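Bifunctional enzyme cysn/cysc (Mycobacterium tuberculosis, PDB 4BZP) phosphorylates adenosine 5'-phosphosulfate at its 3'-hydroxyl with ATP, as the APS kinase part of the sulfate-activating complex. Local coordinates at residues V8-L13 with V109-P114. Residues are numbered along the deposited sequence; the frame is centred on the assembly and turned at random. Where two conformers were deposited one is given.
With EDO (1,2-ethanediol), chain F.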
ATOM      1  N   VAL A   8       0.707 -10.068 -11.129  1.00  5.64           N
ATOM      2  CA  VAL A   8       0.685 -11.502 -11.196  1.00  6.27           C
ATOM      3  C   VAL A   8       0.306 -12.043  -9.829  1.00  5.79           C
ATOM      4  O   VAL A   8       1.037 -11.829  -8.861  1.00  6.66           O
ATOM      5  CB  VAL A   8       2.062 -12.050 -11.614  1.00  7.07           C
ATOM      6  CG1 VAL A   8       2.014 -13.570 -11.682  1.00  8.75           C
ATOM      7  CG2 VAL A   8       2.488 -11.456 -12.934  1.00  8.30           C
ATOM      8  N   TRP A   9      -0.820 -12.727  -9.738  1.00  5.88           N
ATOM      9  CA  TRP A   9      -1.402 -13.233  -8.491  1.00  6.11           C
ATOM     10  C   TRP A   9      -1.217 -14.721  -8.496  1.00  6.22           C
ATOM     11  O   TRP A   9      -1.913 -15.469  -9.254  1.00  6.20           O
ATOM     12  CB  TRP A   9      -2.873 -12.859  -8.424  1.00  6.89           C
ATOM     13  CG  TRP A   9      -3.545 -13.034  -7.113  1.00  7.66           C
ATOM     14  CD1 TRP A   9      -4.148 -14.133  -6.660  1.00 10.27           C
ATOM     15  CD2 TRP A   9      -3.683 -12.024  -6.080  1.00  8.15           C
ATOM     16  NE1 TRP A   9      -4.636 -13.902  -5.390  1.00 10.98           N
ATOM     17  CE2 TRP A   9      -4.391 -12.604  -5.034  1.00  8.60           C
ATOM     18  CE3 TRP A   9      -3.289 -10.694  -5.953  1.00  7.43           C
ATOM     19  CZ2 TRP A   9      -4.712 -11.882  -3.858  1.00  8.41           C
ATOM     20  CZ3 TRP A   9      -3.611 -10.026  -4.775  1.00  8.46           C
ATOM     21  CH2 TRP A   9      -4.279 -10.632  -3.793  1.00  8.10           C
ATOM     22  N   PHE A  10      -0.293 -15.220  -7.693  0.50  5.84           N
ATOM     23  CA  PHE A  10      -0.125 -16.626  -7.587  0.50  5.96           C
ATOM     24  C   PHE A  10      -1.215 -17.259  -6.747  0.50  6.25           C
ATOM     25  O   PHE A  10      -2.007 -16.646  -5.965  0.50  6.37           O
ATOM     26  CB  PHE A  10       1.221 -16.977  -6.995  0.50  5.92           C
ATOM     27  CG  PHE A  10       2.367 -16.645  -7.875  0.50  5.69           C
ATOM     28  CD1 PHE A  10       2.910 -15.378  -7.861  0.50  6.06           C
ATOM     29  CD2 PHE A  10       2.889 -17.587  -8.744  0.50  6.02           C
ATOM     30  CE1 PHE A  10       3.939 -15.053  -8.706  0.50  5.93           C
ATOM     31  CE2 PHE A  10       3.915 -17.264  -9.594  0.50  5.77           C
ATOM     32  CZ  PHE A  10       4.484 -16.005  -9.533  0.50  5.95           C
ATOM     33  N   THR A  11      -1.258 -18.550  -6.890  1.00  5.69           N
ATOM     34  CA  THR A  11      -2.111 -19.359  -5.990  1.00  5.80           C
ATOM     35  C   THR A  11      -1.587 -20.783  -6.044  1.00  5.75           C
ATOM     36  O   THR A  11      -1.096 -21.235  -7.068  1.00  5.83           O
ATOM     37  CB  THR A  11      -3.603 -19.242  -6.364  1.00  6.21           C
ATOM     38  OG1 THR A  11      -4.366 -20.052  -5.450  1.00  6.21           O
ATOM     39  CG2 THR A  11      -3.879 -19.669  -7.799  1.00  6.47           C
ATOM     40  N   GLY A  12      -1.662 -21.475  -4.931  1.00  4.97           N
ATOM     41  CA  GLY A  12      -1.226 -22.851  -4.799  1.00  5.03           C
ATOM     42  C   GLY A  12      -0.882 -23.184  -3.372  1.00  4.86           C
ATOM     43  O   GLY A  12      -0.668 -22.297  -2.534  1.00  4.83           O
ATOM     44  N   LEU A  13      -0.723 -24.476  -3.117  1.00  5.49           N
ATOM     45  CA  LEU A  13      -0.399 -24.961  -1.834  1.00  5.73           C
ATOM     46  C   LEU A  13       0.902 -24.405  -1.273  1.00  5.58           C
ATOM     47  O   LEU A  13       1.800 -24.005  -2.009  1.00  5.13           O
ATOM     48  CB  LEU A  13      -0.313 -26.491  -1.840  1.00  6.81           C
ATOM     49  CG  LEU A  13      -1.586 -27.225  -2.205  1.00  7.76           C
ATOM     50  CD1 LEU A  13      -1.307 -28.727  -2.299  1.00  9.59           C
ATOM     51  CD2 LEU A  13      -2.692 -27.004  -1.198  1.00  7.88           C
ATOM     52  N   VAL A 109      -1.991 -17.065 -11.680  1.00  5.77           N
ATOM     53  CA  VAL A 109      -0.978 -18.066 -11.989  1.00  5.56           C
ATOM     54  C   VAL A 109      -1.054 -19.160 -10.959  1.00  5.18           C
ATOM     55  O   VAL A 109      -0.869 -18.942  -9.748  1.00  5.29           O
ATOM     56  CB  VAL A 109       0.404 -17.466 -12.048  1.00  5.91           C
ATOM     57  CG1 VAL A 109       1.424 -18.571 -12.270  1.00  6.15           C
ATOM     58  CG2 VAL A 109       0.478 -16.408 -13.148  1.00  6.55           C
ATOM     59  N   PHE A 110      -1.412 -20.380 -11.376  1.00  5.13           N
ATOM     60  CA  PHE A 110      -1.571 -21.526 -10.502  1.00  5.76           C
ATOM     61  C   PHE A 110      -0.321 -22.386 -10.456  1.00  5.63           C
ATOM     62  O   PHE A 110       0.067 -22.951 -11.489  1.00  5.69           O
ATOM     63  CB  PHE A 110      -2.756 -22.328 -11.010  1.00  5.58           C
ATOM     64  CG  PHE A 110      -3.084 -23.588 -10.240  1.00  5.63           C
ATOM     65  CD1 PHE A 110      -2.770 -23.771  -8.918  1.00  5.46           C
ATOM     66  CD2 PHE A 110      -3.796 -24.605 -10.895  1.00  5.93           C
ATOM     67  CE1 PHE A 110      -3.086 -24.948  -8.285  1.00  5.74           C
ATOM     68  CE2 PHE A 110      -4.170 -25.776 -10.228  1.00  6.11           C
ATOM     69  CZ  PHE A 110      -3.802 -25.933  -8.921  1.00  5.89           C
ATOM     70  N   CYS A 111       0.328 -22.451  -9.288  1.00  6.05           N
ATOM     71  CA  CYS A 111       1.455 -23.335  -9.066  1.00  6.41           C
ATOM     72  C   CYS A 111       0.878 -24.667  -8.705  1.00  6.57           C
ATOM     73  O   CYS A 111       0.616 -24.973  -7.520  1.00  6.95           O
ATOM     74  CB  CYS A 111       2.345 -22.771  -7.948  1.00  6.82           C
ATOM     75  SG  CYS A 111       3.152 -21.215  -8.450  1.00  9.13           S
ATOM     76  N   ASP A 112       0.654 -25.479  -9.716  1.00  6.73           N
ATOM     77  CA  ASP A 112      -0.020 -26.793  -9.601  1.00  7.14           C
ATOM     78  C   ASP A 112       0.958 -27.901  -9.311  1.00  8.35           C
ATOM     79  O   ASP A 112       1.343 -28.690 -10.186  1.00  8.93           O
ATOM     80  CB  ASP A 112      -0.831 -27.116 -10.832  1.00  8.03           C
ATOM     81  CG  ASP A 112      -1.734 -28.360 -10.657  1.00  8.46           C
ATOM     82  OD1 ASP A 112      -1.840 -28.881  -9.532  1.00 11.42           O
ATOM     83  OD2 ASP A 112      -2.372 -28.706 -11.691  1.00 11.81           O
ATOM     84  N   THR A 113       1.400 -27.938  -8.060  1.00  8.06           N
ATOM     85  CA  THR A 113       2.256 -28.997  -7.522  1.00  8.97           C
ATOM     86  C   THR A 113       1.437 -29.790  -6.522  1.00  9.17           C
ATOM     87  O   THR A 113       0.808 -29.188  -5.638  1.00  9.44           O
ATOM     88  CB  THR A 113       3.500 -28.337  -6.855  1.00  9.66           C
ATOM     89  OG1 THR A 113       4.258 -27.586  -7.838  1.00 11.45           O
ATOM     90  CG2 THR A 113       4.409 -29.376  -6.222  1.00  9.53           C
ATOM     91  N   PRO A 114       1.403 -31.110  -6.674  1.00  9.71           N
ATOM     92  CA  PRO A 114       0.590 -31.935  -5.773  1.00 10.18           C
ATOM     93  C   PRO A 114       1.033 -31.844  -4.326  1.00  9.68           C
ATOM     94  O   PRO A 114       2.215 -31.577  -4.054  1.00  9.05           O
ATOM     95  CB  PRO A 114       0.816 -33.365  -6.282  1.00 11.61           C
ATOM     96  CG  PRO A 114       1.690 -33.341  -7.410  1.00 12.55           C
ATOM     97  CD  PRO A 114       2.190 -31.918  -7.629  1.00 10.56           C
TER
HETATM   98  C1  EDO F1194      -2.382 -28.990  -5.743  1.00 25.06           C
HETATM   99  O1  EDO F1194      -1.532 -28.347  -6.664  1.00 25.06           O
HETATM  100  C2  EDO F1194      -3.535 -28.042  -5.641  1.00 23.95           C
HETATM  101  O2  EDO F1194      -4.625 -28.767  -6.134  1.00 20.55           O
HETATM  102  O   HOH W   1      -0.662 -26.205  -5.430  1.00 10.53           O
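F10 and V109 lie side by side and point to the same face of the parallel sheet, with V109 CG1 3.9 Å from F10 CE2 in the conformer given. C111 SG approaches that ring obliquely, 3.6 Å from F10 CD2, a Cys sulfur-aromatic contact; its torsion sets the sulfur anti to its own carbonyl carbon (chi1 -67°), on the F10 side. Beyond F10, V8 CG1 meets V109 CG2 at 3.5 Å. Helix 18-31 covers this apolar face through K18, V21 and A22, which pack on F10.

Three backbone bonds join the strands in register: V109 N to W9 O, nearly straight at 173°, T11 N to V109 O, more bent, and C111 N to T11 O. CA-H...O contacts from F10 to V109 O and from F110 to T11 O fill in between. On the other face F110 turns its ring edge to T11 O, 3.6 Å from CD1, while the T11 hydroxyl lies within hydrogen-bonding reach of the Y145 hydroxyl and of the carbonyls of I85 and S86.

Past the last bond the chains diverge, and a water takes over: it accepts from L13 N at 2.9 Å and donates to C111 O at 2.7 Å. An ethanediol, most likely picked up from the crystallisation medium, sits beside it, with C1 3.6 Å from L13 CD1. At the backbone angles of G12 (phi 156°) a side chain would be driven into the preceding carbonyl, and also into C111 O; the G12 carbonyl receives K18 NZ.

Strand 6-11, in the middle of the P-loop kinase sheet, neighbours 106-111, and G12 and L13 begin the Walker A loop, where L13 touches ADP. Direct amide bonding between these two strands thus ends where the nucleotide loop begins; there, a water satisfies both L13 N and C111 O.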